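Side-chain contacts in PA4485 (Pseudomonas aeruginosa, PDB 4AVR), which probably acts as a lytic transglycosylase of the RlpA family, with a strong preference for naked cell-wall glycan strands that lack stem peptides: residues Glu22-Asn25 with Met29-Ala32; Arg41-Asn46 with Arg50-Val55; Val55-Arg60 with Arg67-Ser72; Val71-Ala76 with Gly80-Gly85. All coordinates share one frame; numbering follows the deposited sequence. Where two conformers were deposited one is given.

Contact 1: Glu22-Asn25 with Met29-Ala32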
loop_
_atom_site.group_PDB
_atom_site.type_symbol
_atom_site.label_atom_id
_atom_site.label_comp_id
_atom_site.label_asym_id
_atom_site.label_seq_id
_atom_site.Cartn_x
_atom_site.Cartn_y
_atom_site.Cartn_z
ATOM N N GLU A 22 -11.652 -13.020 4.137
ATOM C CA GLU A 22 -11.987 -11.713 4.706
ATOM C C GLU A 22 -11.677 -10.636 3.694
ATOM O O GLU A 22 -10.667 -10.698 3.013
ATOM C CB GLU A 22 -11.177 -11.430 5.965
ATOM C CG GLU A 22 -11.477 -12.397 7.083
ATOM C CD GLU A 22 -10.837 -12.045 8.412
ATOM O OE1 GLU A 22 -10.010 -11.091 8.471
ATOM O OE2 GLU A 22 -11.172 -12.718 9.410
ATOM N N ARG A 23 -12.516 -9.618 3.612
ATOM C CA ARG A 23 -12.164 -8.437 2.832
ATOM C C ARG A 23 -11.067 -7.669 3.560
ATOM O O ARG A 23 -11.144 -7.485 4.771
ATOM C CB ARG A 23 -13.397 -7.577 2.579
ATOM C CG ARG A 23 -14.425 -8.294 1.686
ATOM C CD ARG A 23 -15.552 -7.428 1.150
ATOM N NE ARG A 23 -16.508 -8.134 0.258
ATOM C CZ ARG A 23 -16.367 -8.341 -1.061
ATOM N NH1 ARG A 23 -15.287 -7.915 -1.709
ATOM N NH2 ARG A 23 -17.315 -8.981 -1.742
ATOM N N TYR A 24 -10.032 -7.246 2.848
ATOM C CA TYR A 24 -8.945 -6.536 3.502
ATOM C C TYR A 24 -9.475 -5.242 4.143
ATOM O O TYR A 24 -10.182 -4.464 3.491
ATOM C CB TYR A 24 -7.793 -6.238 2.519
ATOM C CG TYR A 24 -6.792 -5.267 3.137
ATOM C CD1 TYR A 24 -6.100 -5.588 4.308
ATOM C CD2 TYR A 24 -6.592 -4.015 2.599
ATOM C CE1 TYR A 24 -5.264 -4.667 4.908
ATOM C CE2 TYR A 24 -5.750 -3.090 3.196
ATOM C CZ TYR A 24 -5.092 -3.414 4.368
ATOM O OH TYR A 24 -4.281 -2.520 5.015
ATOM N N ASN A 25 -9.124 -5.041 5.405
ATOM C CA ASN A 25 -9.566 -3.899 6.170
ATOM C C ASN A 25 -8.341 -3.206 6.774
ATOM O O ASN A 25 -7.710 -3.749 7.683
ATOM C CB ASN A 25 -10.528 -4.329 7.275
ATOM C CG ASN A 25 -11.181 -3.140 7.956
ATOM O OD1 ASN A 25 -10.643 -2.045 7.976
ATOM N ND2 ASN A 25 -12.404 -3.328 8.446
ATOM N N MET A 29 -5.975 -5.582 12.509
ATOM C CA MET A 29 -4.579 -5.927 12.811
ATOM C C MET A 29 -4.255 -7.257 12.156
ATOM O O MET A 29 -4.109 -8.285 12.818
ATOM C CB MET A 29 -4.355 -5.988 14.310
ATOM C CG MET A 29 -4.431 -4.609 14.958
ATOM S SD MET A 29 -3.077 -3.512 14.477
ATOM C CE MET A 29 -1.698 -4.228 15.346
ATOM N N THR A 30 -4.155 -7.228 10.838
ATOM C CA THR A 30 -4.027 -8.429 10.029
ATOM C C THR A 30 -2.756 -8.372 9.200
ATOM O O THR A 30 -2.135 -7.308 9.025
ATOM C CB THR A 30 -5.255 -8.636 9.114
ATOM O OG1 THR A 30 -5.485 -7.452 8.343
ATOM C CG2 THR A 30 -6.495 -8.926 9.943
ATOM N N ALA A 31 -2.375 -9.536 8.675
ATOM C CA ALA A 31 -1.179 -9.655 7.872
ATOM C C ALA A 31 -1.218 -10.860 6.945
ATOM O O ALA A 31 -1.969 -11.815 7.137
ATOM C CB ALA A 31 0.060 -9.726 8.765
ATOM N N ALA A 32 -0.358 -10.792 5.936
ATOM C CA ALA A 32 -0.091 -11.866 4.992
ATOM C C ALA A 32 1.205 -12.569 5.324
ATOM O O ALA A 32 2.203 -11.915 5.622
ATOM C CB ALA A 32 0.006 -11.315 3.579
HETATM O O HOH W 1 -7.983 -7.370 6.855
#

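Contact 2: Arg41-Asn46 with Arg50-Val55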
loop_
_atom_site.group_PDB
_atom_site.type_symbol
_atom_site.label_atom_id
_atom_site.label_comp_id
_atom_site.label_asym_id
_atom_site.label_seq_id
_atom_site.Cartn_x
_atom_site.Cartn_y
_atom_site.Cartn_z
ATOM N N ARG A 41 -1.607 -15.949 15.333
ATOM C CA ARG A 41 -1.148 -14.687 15.916
ATOM C C ARG A 41 0.374 -14.624 15.869
ATOM O O ARG A 41 1.053 -15.582 16.228
ATOM C CB ARG A 41 -1.649 -14.521 17.363
ATOM C CG ARG A 41 -3.157 -14.347 17.467
ATOM C CD ARG A 41 -3.692 -14.269 18.890
ATOM N NE ARG A 41 -3.250 -13.084 19.639
ATOM C CZ ARG A 41 -2.419 -13.089 20.684
ATOM N NH1 ARG A 41 -1.887 -14.219 21.136
ATOM N NH2 ARG A 41 -2.116 -11.943 21.280
ATOM N N VAL A 42 0.890 -13.471 15.453
ATOM C CA VAL A 42 2.307 -13.268 15.260
ATOM C C VAL A 42 2.722 -11.936 15.869
ATOM O O VAL A 42 2.123 -10.905 15.555
ATOM C CB VAL A 42 2.617 -13.248 13.749
ATOM C CG1 VAL A 42 4.101 -13.037 13.481
ATOM C CG2 VAL A 42 2.127 -14.531 13.070
ATOM N N ARG A 43 3.741 -11.951 16.732
ATOM C CA ARG A 43 4.352 -10.713 17.203
ATOM C C ARG A 43 5.398 -10.255 16.191
ATOM O O ARG A 43 6.324 -10.996 15.868
ATOM C CB ARG A 43 4.991 -10.867 18.576
ATOM C CG ARG A 43 5.541 -9.541 19.105
ATOM C CD ARG A 43 5.903 -9.596 20.585
ATOM N NE ARG A 43 4.681 -9.413 21.386
ATOM C CZ ARG A 43 4.148 -10.263 22.269
ATOM N NH1 ARG A 43 4.729 -11.422 22.591
ATOM N NH2 ARG A 43 3.010 -9.917 22.870
ATOM N N VAL A 44 5.234 -9.028 15.715
ATOM C CA VAL A 44 6.124 -8.419 14.743
ATOM C C VAL A 44 6.867 -7.281 15.442
ATOM O O VAL A 44 6.232 -6.416 16.032
ATOM C CB VAL A 44 5.322 -7.852 13.557
ATOM C CG1 VAL A 44 6.256 -7.260 12.520
ATOM C CG2 VAL A 44 4.433 -8.926 12.960
ATOM N N THR A 45 8.198 -7.290 15.363
ATOM C CA THR A 45 9.021 -6.239 15.947
ATOM C C THR A 45 9.786 -5.548 14.831
ATOM O O THR A 45 10.521 -6.186 14.083
ATOM C CB THR A 45 10.018 -6.813 16.964
ATOM O OG1 THR A 45 9.314 -7.511 17.986
ATOM C CG2 THR A 45 10.870 -5.709 17.593
ATOM N N ASN A 46 9.606 -4.237 14.718
ATOM C CA ASN A 46 10.360 -3.414 13.793
ATOM C C ASN A 46 11.771 -3.251 14.353
ATOM O O ASN A 46 11.956 -2.672 15.421
ATOM C CB ASN A 46 9.668 -2.056 13.629
ATOM C CG ASN A 46 10.351 -1.145 12.633
ATOM O OD1 ASN A 46 11.536 -1.274 12.356
ATOM N ND2 ASN A 46 9.599 -0.190 12.095
ATOM N N ARG A 50 12.388 -0.854 17.361
ATOM C CA ARG A 50 12.015 -1.765 18.456
ATOM C C ARG A 50 10.548 -1.730 18.871
ATOM O O ARG A 50 10.152 -2.357 19.869
ATOM C CB ARG A 50 12.896 -1.552 19.711
ATOM C CG ARG A 50 14.385 -1.611 19.538
ATOM C CD ARG A 50 14.734 -2.982 19.134
ATOM N NE ARG A 50 14.705 -3.941 20.241
ATOM C CZ ARG A 50 15.156 -5.177 20.090
ATOM N NH1 ARG A 50 15.742 -5.540 18.920
ATOM N NH2 ARG A 50 15.043 -6.029 21.088
ATOM N N ARG A 51 9.711 -1.082 18.059
ATOM C CA ARG A 51 8.269 -1.129 18.289
ATOM C C ARG A 51 7.718 -2.475 17.865
ATOM O O ARG A 51 8.220 -3.088 16.924
ATOM C CB ARG A 51 7.575 -0.021 17.529
ATOM C CG ARG A 51 8.028 1.350 18.014
ATOM C CD ARG A 51 7.282 2.488 17.367
ATOM N NE ARG A 51 5.907 2.521 17.806
ATOM C CZ ARG A 51 5.006 3.376 17.347
ATOM N NH1 ARG A 51 5.342 4.267 16.423
ATOM N NH2 ARG A 51 3.764 3.328 17.801
ATOM N N SER A 52 6.688 -2.943 18.556
ATOM C CA SER A 52 6.098 -4.239 18.251
ATOM C C SER A 52 4.586 -4.192 18.289
ATOM O O SER A 52 3.979 -3.381 18.990
ATOM C CB SER A 52 6.607 -5.318 19.201
ATOM O OG SER A 52 6.132 -5.148 20.507
ATOM N N VAL A 53 3.991 -5.070 17.486
ATOM C CA VAL A 53 2.542 -5.284 17.449
ATOM C C VAL A 53 2.271 -6.772 17.309
ATOM O O VAL A 53 3.169 -7.540 16.971
ATOM C CB VAL A 53 1.859 -4.548 16.276
ATOM C CG1 VAL A 53 2.099 -3.045 16.352
ATOM C CG2 VAL A 53 2.299 -5.100 14.944
ATOM N N VAL A 54 1.023 -7.166 17.556
ATOM C CA VAL A 54 0.561 -8.526 17.270
ATOM C C VAL A 54 -0.468 -8.449 16.149
ATOM O O VAL A 54 -1.418 -7.655 16.210
ATOM C CB VAL A 54 -0.028 -9.191 18.518
ATOM C CG1 VAL A 54 -0.577 -10.568 18.174
ATOM C CG2 VAL A 54 1.035 -9.309 19.599
ATOM N N VAL A 55 -0.244 -9.250 15.116
ATOM C CA VAL A 55 -1.169 -9.348 13.986
ATOM C C VAL A 55 -1.689 -10.768 13.853
ATOM O O VAL A 55 -1.121 -11.717 14.396
ATOM C CB VAL A 55 -0.506 -8.907 12.663
ATOM C CG1 VAL A 55 -0.153 -7.420 12.692
ATOM C CG2 VAL A 55 0.708 -9.776 12.338
HETATM O O HOH W 2 3.534 -6.570 20.897
#

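Contact 3: Val55-Arg60 with Arg67-Ser72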
loop_
_atom_site.group_PDB
_atom_site.type_symbol
_atom_site.label_atom_id
_atom_site.label_comp_id
_atom_site.label_asym_id
_atom_site.label_seq_id
_atom_site.Cartn_x
_atom_site.Cartn_y
_atom_site.Cartn_z
ATOM N N VAL A 55 -0.244 -9.250 15.116
ATOM C CA VAL A 55 -1.169 -9.348 13.986
ATOM C C VAL A 55 -1.689 -10.768 13.853
ATOM O O VAL A 55 -1.121 -11.717 14.396
ATOM C CB VAL A 55 -0.506 -8.907 12.663
ATOM C CG1 VAL A 55 -0.153 -7.420 12.692
ATOM C CG2 VAL A 55 0.708 -9.776 12.338
ATOM N N ARG A 56 -2.806 -10.877 13.135
ATOM C CA ARG A 56 -3.464 -12.144 12.835
ATOM C C ARG A 56 -3.322 -12.408 11.337
ATOM O O ARG A 56 -3.622 -11.532 10.519
ATOM C CB ARG A 56 -4.949 -11.968 13.214
ATOM C CG ARG A 56 -5.890 -13.100 12.898
ATOM C CD ARG A 56 -7.278 -12.775 13.439
ATOM N NE ARG A 56 -7.914 -11.574 12.859
ATOM C CZ ARG A 56 -8.625 -11.574 11.737
ATOM N NH1 ARG A 56 -8.803 -12.692 11.040
ATOM N NH2 ARG A 56 -9.183 -10.454 11.309
ATOM N N ILE A 57 -2.890 -13.610 10.950
ATOM C CA ILE A 57 -2.679 -13.945 9.545
ATOM C C ILE A 57 -4.029 -14.195 8.855
ATOM O O ILE A 57 -4.820 -15.031 9.304
ATOM C CB ILE A 57 -1.761 -15.182 9.377
ATOM C CG1 ILE A 57 -0.411 -14.938 10.085
ATOM C CG2 ILE A 57 -1.600 -15.540 7.901
ATOM C CD1 ILE A 57 0.313 -13.662 9.669
ATOM N N ASN A 58 -4.279 -13.481 7.769
ATOM C CA ASN A 58 -5.504 -13.688 6.988
ATOM C C ASN A 58 -5.283 -13.648 5.481
ATOM O O ASN A 58 -6.247 -13.565 4.738
ATOM C CB ASN A 58 -6.627 -12.719 7.417
ATOM C CG ASN A 58 -6.434 -11.335 6.860
ATOM O OD1 ASN A 58 -5.360 -11.007 6.363
ATOM N ND2 ASN A 58 -7.487 -10.511 6.924
ATOM N N ASP A 59 -4.037 -13.727 5.020
ATOM C CA ASP A 59 -3.773 -13.606 3.593
ATOM C C ASP A 59 -2.462 -14.288 3.237
ATOM O O ASP A 59 -1.655 -14.601 4.116
ATOM C CB ASP A 59 -3.741 -12.122 3.184
ATOM C CG ASP A 59 -4.080 -11.872 1.715
ATOM O OD1 ASP A 59 -4.397 -12.814 0.960
ATOM O OD2 ASP A 59 -4.040 -10.685 1.318
ATOM N N ARG A 60 -2.285 -14.504 1.938
ATOM C CA ARG A 60 -1.069 -15.028 1.357
ATOM C C ARG A 60 -0.318 -13.915 0.641
ATOM O O ARG A 60 -0.677 -12.745 0.721
ATOM C CB ARG A 60 -1.398 -16.231 0.446
ATOM C CG ARG A 60 -2.043 -17.391 1.193
ATOM C CD ARG A 60 -1.106 -17.972 2.232
ATOM N NE ARG A 60 -1.749 -19.003 3.036
ATOM C CZ ARG A 60 -1.508 -19.200 4.335
ATOM N NH1 ARG A 60 -0.629 -18.443 4.987
ATOM N NH2 ARG A 60 -2.157 -20.145 5.012
ATOM N N ARG A 67 10.992 -10.633 1.490
ATOM C CA ARG A 67 9.847 -10.042 2.188
ATOM C C ARG A 67 9.134 -11.170 2.929
ATOM O O ARG A 67 8.737 -12.156 2.320
ATOM C CB ARG A 67 8.925 -9.305 1.191
ATOM C CG ARG A 67 7.850 -8.412 1.842
ATOM C CD ARG A 67 7.222 -7.433 0.856
ATOM N NE ARG A 67 8.223 -6.603 0.197
ATOM C CZ ARG A 67 8.138 -6.153 -1.057
ATOM N NH1 ARG A 67 7.097 -6.462 -1.831
ATOM N NH2 ARG A 67 9.147 -5.435 -1.553
ATOM N N ILE A 68 8.972 -11.020 4.250
ATOM C CA ILE A 68 8.421 -12.072 5.096
ATOM C C ILE A 68 6.963 -11.851 5.484
ATOM O O ILE A 68 6.255 -12.821 5.727
ATOM C CB ILE A 68 9.313 -12.259 6.358
ATOM C CG1 ILE A 68 9.013 -13.588 7.056
ATOM C CG2 ILE A 68 9.225 -11.090 7.327
ATOM C CD1 ILE A 68 10.033 -13.934 8.125
ATOM N N ILE A 69 6.512 -10.602 5.559
ATOM C CA ILE A 69 5.155 -10.327 6.029
ATOM C C ILE A 69 4.684 -9.008 5.452
ATOM O O ILE A 69 5.474 -8.093 5.279
ATOM C CB ILE A 69 5.116 -10.343 7.578
ATOM C CG1 ILE A 69 3.696 -10.458 8.137
ATOM C CG2 ILE A 69 5.889 -9.175 8.186
ATOM C CD1 ILE A 69 3.656 -10.877 9.593
ATOM N N ASP A 70 3.393 -8.930 5.126
ATOM C CA ASP A 70 2.750 -7.687 4.718
ATOM C C ASP A 70 1.657 -7.384 5.726
ATOM O O ASP A 70 0.815 -8.238 5.963
ATOM C CB ASP A 70 2.111 -7.821 3.328
ATOM C CG ASP A 70 3.098 -8.260 2.240
ATOM O OD1 ASP A 70 4.312 -7.965 2.327
ATOM O OD2 ASP A 70 2.647 -8.916 1.284
ATOM N N VAL A 71 1.662 -6.187 6.315
ATOM C CA VAL A 71 0.743 -5.873 7.410
ATOM C C VAL A 71 -0.278 -4.809 6.999
ATOM O O VAL A 71 -0.087 -4.068 6.038
ATOM C CB VAL A 71 1.514 -5.432 8.687
ATOM C CG1 VAL A 71 2.538 -6.489 9.084
ATOM C CG2 VAL A 71 2.167 -4.070 8.499
ATOM N N SER A 72 -1.363 -4.739 7.759
ATOM C CA SER A 72 -2.372 -3.713 7.540
ATOM C C SER A 72 -1.833 -2.316 7.840
ATOM O O SER A 72 -0.826 -2.146 8.526
ATOM C CB SER A 72 -3.567 -3.963 8.432
ATOM O OG SER A 72 -3.185 -3.762 9.791
#

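Contact 4: Val71-Ala76 with Gly80-Gly85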
loop_
_atom_site.group_PDB
_atom_site.type_symbol
_atom_site.label_atom_id
_atom_site.label_comp_id
_atom_site.label_asym_id
_atom_site.label_seq_id
_atom_site.Cartn_x
_atom_site.Cartn_y
_atom_site.Cartn_z
ATOM N N VAL A 71 1.662 -6.187 6.315
ATOM C CA VAL A 71 0.743 -5.873 7.410
ATOM C C VAL A 71 -0.278 -4.809 6.999
ATOM O O VAL A 71 -0.087 -4.068 6.038
ATOM C CB VAL A 71 1.514 -5.432 8.687
ATOM C CG1 VAL A 71 2.538 -6.489 9.084
ATOM C CG2 VAL A 71 2.167 -4.070 8.499
ATOM N N SER A 72 -1.363 -4.739 7.759
ATOM C CA SER A 72 -2.372 -3.713 7.540
ATOM C C SER A 72 -1.833 -2.316 7.840
ATOM O O SER A 72 -0.826 -2.146 8.526
ATOM C CB SER A 72 -3.567 -3.963 8.432
ATOM O OG SER A 72 -3.185 -3.762 9.791
ATOM N N ARG A 73 -2.558 -1.303 7.369
ATOM C CA ARG A 73 -2.187 0.076 7.673
ATOM C C ARG A 73 -2.112 0.332 9.172
ATOM O O ARG A 73 -1.168 0.962 9.659
ATOM C CB ARG A 73 -3.176 1.048 7.022
ATOM C CG ARG A 73 -2.677 2.496 7.049
ATOM C CD ARG A 73 -3.508 3.470 7.799
ATOM N NE ARG A 73 -4.891 3.200 7.827
ATOM C CZ ARG A 73 -5.713 3.001 8.852
ATOM N NH1 ARG A 73 -5.416 3.049 10.161
ATOM N NH2 ARG A 73 -6.927 2.743 8.472
ATOM N N LYS A 74 -3.108 -0.126 9.918
ATOM C CA LYS A 74 -3.127 0.086 11.361
ATOM C C LYS A 74 -1.922 -0.579 12.023
ATOM O O LYS A 74 -1.314 -0.010 12.945
ATOM C CB LYS A 74 -4.437 -0.427 11.966
ATOM C CG LYS A 74 -4.558 -0.197 13.454
ATOM C CD LYS A 74 -4.750 1.253 13.796
ATOM C CE LYS A 74 -5.083 1.418 15.272
ATOM N NZ LYS A 74 -5.186 2.850 15.680
ATOM N N ALA A 75 -1.557 -1.780 11.577
ATOM C CA ALA A 75 -0.371 -2.442 12.123
ATOM C C ALA A 75 0.894 -1.650 11.788
ATOM O O ALA A 75 1.802 -1.536 12.619
ATOM C CB ALA A 75 -0.273 -3.869 11.606
ATOM N N ALA A 76 0.968 -1.119 10.574
ATOM C CA ALA A 76 2.112 -0.307 10.169
ATOM C C ALA A 76 2.256 0.936 11.035
ATOM O O ALA A 76 3.367 1.342 11.382
ATOM C CB ALA A 76 2.010 0.073 8.719
ATOM N N GLY A 80 5.421 1.961 13.500
ATOM C CA GLY A 80 6.140 3.170 13.119
ATOM C C GLY A 80 6.778 3.115 11.747
ATOM O O GLY A 80 7.836 3.704 11.525
ATOM N N MET A 81 6.132 2.419 10.816
ATOM C CA MET A 81 6.698 2.186 9.479
ATOM C C MET A 81 5.931 2.869 8.338
ATOM O O MET A 81 6.186 2.583 7.170
ATOM C CB MET A 81 6.875 0.690 9.205
ATOM C CG MET A 81 5.600 -0.074 9.040
ATOM S SD MET A 81 5.823 -1.861 8.875
ATOM C CE MET A 81 6.220 -1.980 7.158
ATOM N N ILE A 82 5.016 3.774 8.657
ATOM C CA ILE A 82 4.215 4.410 7.604
ATOM C C ILE A 82 5.100 5.190 6.633
ATOM O O ILE A 82 4.939 5.069 5.413
ATOM C CB ILE A 82 3.106 5.296 8.201
ATOM C CG1 ILE A 82 2.050 4.419 8.887
ATOM C CG2 ILE A 82 2.478 6.198 7.149
ATOM C CD1 ILE A 82 1.189 3.612 7.923
ATOM N N ARG A 83 6.012 6.000 7.163
ATOM C CA ARG A 83 6.878 6.812 6.306
ATOM C C ARG A 83 8.005 6.011 5.689
ATOM O O ARG A 83 8.358 6.245 4.534
ATOM C CB ARG A 83 7.430 8.018 7.056
ATOM C CG ARG A 83 6.367 9.049 7.339
ATOM C CD ARG A 83 6.855 10.094 8.333
ATOM N NE ARG A 83 8.072 10.806 7.936
ATOM C CZ ARG A 83 8.625 11.792 8.646
ATOM N NH1 ARG A 83 8.077 12.183 9.792
ATOM N NH2 ARG A 83 9.725 12.400 8.216
ATOM N N SER A 84 8.581 5.059 6.426
ATOM C CA SER A 84 9.654 4.245 5.858
ATOM C C SER A 84 9.142 3.295 4.788
ATOM O O SER A 84 9.903 2.920 3.889
ATOM C CB SER A 84 10.391 3.455 6.930
ATOM O OG SER A 84 9.566 2.524 7.582
ATOM N N GLY A 85 7.881 2.892 4.880
ATOM C CA GLY A 85 7.257 2.018 3.884
ATOM C C GLY A 85 7.545 0.550 4.130
ATOM O O GLY A 85 6.643 -0.285 4.150
#

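Contact 1: Glu22-Asn25 with Met29-Ala32
The hydroxyl OG1 of Thr30 and the backbone N of Asn25 are joined by one water. The water lies 2.9 Å from Thr30 OG1 and accepts the amide proton of Asn25 N at 3.0 Å, so it spans a gap that the two segments do not close by themselves: the nearest CA pair, Asn25 and Thr30, is 8.1 Å apart. The chi1 of Thr30, 53°, sets OG1 between the backbone N and the carbonyl carbon, on the side of Tyr24 and Asn25, and leaves CG2 to the side of Glu22. OG1 also comes up to the edge of the Tyr24 ring, near the ring plane, with Tyr24 CE1 at 4.4 Å. The carbonyl oxygen of Asn25 is as far off as that ring carbon, too far for a direct bond to OG1. On the methyl side, Thr30 CG2 stands 4.4 Å from Glu22 OE1, which is packing of a carbon against a carboxylate oxygen that is busy elsewhere. Glu22 OE1 takes a hydrogen bond from Asn58 ND2, and OE2 makes a salt bridge with Arg56 NH1; with both oxygens held, the carboxylate is fixed in its rotation beside the threonine. Tyr24 is tied down at its far end, its OH bonded to Arg73 N, while its ring stacks with that of Tyr9. The loop 22-25 thus lies loosely, through one water, beside Thr30 of short strand 30-32, which runs between strands 52-59 and 67-71 in the sheet, with Tyr24 reaching past it to the first turn of helix 73-79.

Contact 2: Arg41-Asn46 with Arg50-Val55
Val54 overlaps two arginines of the neighbouring strand. Its CG1 lies against one face of the Arg41 guanidinium, 3.7 Å from Arg41 NH2, while CG2 meets the Arg43 group obliquely, 3.9 Å from Arg43 NH2. Arg43 leaves the backbone with CG anti to N (chi1 -176°) and then bends at chi3, turning its guanidinium back over the partner strand. There the edge of the group is used: Arg43 NE donates in plane to a water, 3.1 Å away, which also bonds Ser52 OG. Next along this face, Thr45 OG1 rests 3.7 Å from Ser52 CB. The two strands form an antiparallel beta hairpin, part of what the family identifies as a double-psi beta barrel, with Val42-Val55 and Val44-Val53 as hydrogen-bonded pairs and Arg43-Val54 and Thr45-Ser52 as non-hydrogen-bonded ones. Within the ladder, Val44 N gives Val53 O a nearly straight bond of 2.8 Å. The other face is all valine: Val44 CG2 touches Val55 CG2 at 3.9 Å, backed by Val89 of strand 87-93 and by Ala75 and Leu79 of helix 73-79. Toward the turn, Arg50 N reaches Asn46 O at 2.7 Å, though the bond is bent to 132°, and the Asn46 amide bonds Asp48 N through OD1 and Leu79 O through ND2.

Contact 3: Val55-Arg60 with Arg67-Ser72
In the interior of what its family identifies as a double-psi beta barrel, Ile69 of strand 67-71 packs against two residues of strand 52-59, Val55 and Ile57. The two strands are not partners in the sheet, since strand 30-32 runs between them, and even the nearest CA pair, Val55 and Val71, is 7.7 Å apart. Side chains alone cross that distance. Ile69 is stretched out, with CG1 anti to the backbone N (chi1 -164°) and CD1 carried on in the same extended sense (chi2 163°), which delivers the terminal methyl to the far strand. Ile69 CD1 lies 4.2 Å from Val55 CG2, the two side chains meeting at a slant, and 4.4 Å from Ile57 CD1, a methyl-to-methyl approach. One methyl group therefore serves both residues on the 52-59 side. Ala31 of the intervening strand packs against both Val55 and Ile69, and Ala6 and Val89 from strands 2-8 and 87-93 cover Ile69 further. The buried acids on these two strands point elsewhere, toward the second subunit: Asp59 OD2 and Asp70 OD2 stay 6.9 Å apart, and Arg12 of that subunit makes a salt bridge to Asp70 and a long, weak ion pair to Asp59. Asp59 also bonds Tyr9 OH and Ala19 N. Because Val55, Ile57 and Ile69 meet through buried methyl groups at van der Waals range, this contact has no bond direction to satisfy and rests on shape and the exclusion of water.

Contact 4: Val71-Ala76 with Gly80-Gly85
Met81 runs from the turn after helix 73-79 back along Ala76. Its CB is 4.2 Å from Ala76 O. CG, placed between the backbone N and the carbonyl carbon (chi1 69°), comes in closely, 3.5 Å from that same oxygen and 3.6 Å from Ala76 CB. SD then reaches Val71 CG2 at 4.3 Å, beyond the start of the helix, and the side chain also packs on Ala6. Its backbone N meanwhile donates to Ala76 O at 3.0 Å, a straight bond of 177° whose donor is tilted out of the carbonyl plane. This is the long bond of a Schellman motif: Gly80 has a positive phi (64°), turning the chain out of the helix, and the Ala76-Met81 side-chain contact is the hydrophobic pairing that goes with such an end. Ile82 follows, its CD1 3.7 Å from Ala76 CB and 4.1 Å from Arg73 CG, crossing the arginine's aliphatic part. Arg73 carries its guanidinium off to Glu77 and Asn27. At the opposite end of the helix, Ser72 is the N-cap, with OG accepting from Ala75 N at 3.1 Å. The short helix is thus capped at both ends between strand 67-71 and the loop before strand 87-93, with Tyr8 of strand 2-8 against Val71 and Ala76, while Ile82 packs on Ile82 of the second subunit.

How the contacts relate
Contact 3 is the core of the set, about 3 Å from the chain centre, and purely apolar; the other three centres are about 9 Å out. Contact 2 shares Val55 with it and is the one true strand pairing, with an inner valine face that continues the core, Val44 reaching Ile69, and an outer face of arginine and hydroxyl groups. Contact 1 is a wetter, looser join of a loop to the strand lying between those of contact 3. Contact 4 shares Val71 and Ser72 with contact 3 and relies on helix ends and capping. Ala75 of contact 4 packs on Val55. Contacts 1, 3 and 4 reach the second subunit, contact 1 through Ala32, whereas contact 2 does not.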